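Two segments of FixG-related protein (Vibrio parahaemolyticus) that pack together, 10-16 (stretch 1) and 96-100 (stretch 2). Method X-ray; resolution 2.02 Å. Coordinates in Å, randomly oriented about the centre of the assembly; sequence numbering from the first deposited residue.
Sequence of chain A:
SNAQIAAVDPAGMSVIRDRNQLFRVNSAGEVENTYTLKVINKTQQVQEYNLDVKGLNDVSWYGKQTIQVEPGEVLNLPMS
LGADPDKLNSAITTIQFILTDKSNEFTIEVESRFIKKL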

# COMPACT_ATOMS: atom_id res chain seq x y z
N PRO A 10 -2.58 15.16 -9.94
CA PRO A 10 -4.01 14.85 -9.98
C PRO A 10 -4.48 13.99 -8.81
O PRO A 10 -5.67 13.95 -8.50
CB PRO A 10 -4.17 14.09 -11.30
CG PRO A 10 -2.84 13.50 -11.56
CD PRO A 10 -1.84 14.49 -11.03
N ALA A 11 -3.54 13.32 -8.16
CA ALA A 11 -3.84 12.45 -7.03
C ALA A 11 -2.76 12.59 -6.00
O ALA A 11 -1.65 13.05 -6.31
CB ALA A 11 -3.96 10.98 -7.48
N GLY A 12 -3.06 12.17 -4.78
CA GLY A 12 -2.05 12.10 -3.73
C GLY A 12 -2.18 10.77 -3.00
O GLY A 12 -3.25 10.18 -2.96
N MSE A 13 -1.07 10.29 -2.46
CA MSE A 13 -1.11 9.16 -1.56
C MSE A 13 -0.02 9.30 -0.54
O MSE A 13 1.09 9.68 -0.86
CB MSE A 13 -0.95 7.83 -2.30
CG MSE A 13 -0.95 6.63 -1.34
SE MSE A 13 -0.90 4.89 -2.21
CE MSE A 13 0.87 5.06 -3.06
N SER A 14 -0.35 8.99 0.70
CA SER A 14 0.65 8.84 1.74
C SER A 14 0.41 7.51 2.43
O SER A 14 -0.64 6.88 2.25
CB SER A 14 0.65 10.03 2.71
OG SER A 14 -0.59 10.17 3.35
N VAL A 15 1.42 7.06 3.15
CA VAL A 15 1.42 5.75 3.77
C VAL A 15 1.89 5.90 5.20
O VAL A 15 2.88 6.58 5.44
CB VAL A 15 2.37 4.78 3.04
CG1 VAL A 15 2.55 3.46 3.83
CG2 VAL A 15 1.86 4.50 1.62
N ILE A 16 1.16 5.28 6.12
CA ILE A 16 1.65 5.07 7.48
C ILE A 16 1.76 3.58 7.74
O ILE A 16 0.76 2.85 7.66
CB ILE A 16 0.70 5.69 8.55
CG1 ILE A 16 0.55 7.20 8.32
CG2 ILE A 16 1.21 5.38 9.96
CD1 ILE A 16 -0.45 7.88 9.25
N GLN A 96 7.63 -0.48 -2.01
CA GLN A 96 6.98 0.75 -2.41
C GLN A 96 5.54 0.41 -2.64
O GLN A 96 5.24 -0.59 -3.30
CB GLN A 96 7.47 1.19 -3.78
CG GLN A 96 8.67 2.08 -3.81
CD GLN A 96 8.94 2.46 -5.24
OE1 GLN A 96 8.46 1.78 -6.17
NE2 GLN A 96 9.65 3.55 -5.44
N PHE A 97 4.66 1.25 -2.11
CA PHE A 97 3.27 1.23 -2.49
C PHE A 97 3.08 2.14 -3.70
O PHE A 97 3.71 3.22 -3.82
CB PHE A 97 2.41 1.68 -1.34
CG PHE A 97 2.36 0.69 -0.20
CD1 PHE A 97 1.53 -0.42 -0.28
CD2 PHE A 97 3.13 0.88 0.94
CE1 PHE A 97 1.47 -1.34 0.76
CE2 PHE A 97 3.08 -0.04 1.99
CZ PHE A 97 2.25 -1.15 1.89
N ILE A 98 2.24 1.69 -4.63
CA ILE A 98 2.12 2.39 -5.88
C ILE A 98 0.65 2.65 -6.13
O ILE A 98 -0.16 1.71 -6.09
CB ILE A 98 2.78 1.60 -7.01
CG1 ILE A 98 4.29 1.43 -6.70
CG2 ILE A 98 2.55 2.29 -8.39
CD1 ILE A 98 4.88 0.16 -7.25
N LEU A 99 0.32 3.92 -6.34
CA LEU A 99 -1.03 4.27 -6.77
C LEU A 99 -0.96 4.49 -8.28
O LEU A 99 -0.14 5.27 -8.77
CB LEU A 99 -1.53 5.53 -6.04
CG LEU A 99 -2.91 6.03 -6.52
CD1 LEU A 99 -3.64 6.76 -5.41
CD2 LEU A 99 -2.77 6.93 -7.74
N THR A 100 -1.79 3.78 -9.02
CA THR A 100 -1.86 3.94 -10.46
C THR A 100 -3.22 4.54 -10.82
O THR A 100 -4.25 3.96 -10.51
CB THR A 100 -1.68 2.59 -11.18
OG1 THR A 100 -0.40 2.05 -10.83
CG2 THR A 100 -1.75 2.78 -12.71

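What kind of contact brings these two strands together? Their axes come no closer than 8.3 Å and run nearly antiparallel, with 159° between their N-to-C directions, and no hydrogen bond links them. At that spacing the backbones are too far apart to pair as neighbours in one sheet, so the contact rests on side chains reaching across the gap. Alternation along each strand decides which side chains face the other stretch. Ala11, Met13 and Val15 have CA-to-CB bonds directed toward stretch 2, and Phe97 and Leu99 have theirs directed toward stretch 1. Gln96, at the start of stretch 2, is out of reach.

How does Phe97 meet stretch 1? It lies opposite Val15 in the register, with 7.9 Å between Phe97 CA and Val15 CA, and their side chains meet between the strands. Val15, in the t rotamer, sets its CG2 methyl 3.9 Å from CD2 of the Phe97 ring, an ordinary van der Waals separation. The methyl approaches the ring obliquely, and Val15 CG2 is also 4.1 Å from Phe97 CB. Phe97 has a second neighbour in Met13, whose terminal methyl shares that CB with Val15 and also comes to the carbonyl oxygen: Met13 CE is 4.1 Å from Phe97 CB and 3.5 Å from Phe97 O.

What does Ile98 contribute, with its CA-to-CB bond directed away? Very little through its side chain, which stays clear of stretch 1, and the residue loses only a small area to the contact. Its backbone is nevertheless within reach of the selenomethionine Met13, whose CE lies 3.9 Å from Ile98 C. Met13 is t at chi1 and chi2, so the chain extends across the gap, and p at chi3, where the last bond turns. The methyl beyond SE therefore rests against the backbone of stretch 2 between Phe97 and Leu99, which explains how one methyl can touch three successive residues.

Why is Leu99 so well covered? Three consecutive residues of stretch 1 contact it, and it has the largest covered area in stretch 2. Met13 is its register partner, with Met13 CA and Leu99 CA 7.1 Å apart, and Met13 CE lies 3.5 Å from Leu99 N and 3.9 Å from Leu99 CB. Farther out, the two delta methyls meet different neighbours: Leu99 CD2 is 4.2 Å from Ala11 CB, while Leu99 CD1 is 4.2 Å from Gly12 O. The first is an apolar contact; the second sets a methyl beside a carbonyl oxygen. Ala11 offers a single methyl, and most of the reach across this gap comes from the leucine side chain. Beyond Leu99 the contact stops, since Thr100 is out of reach of stretch 1.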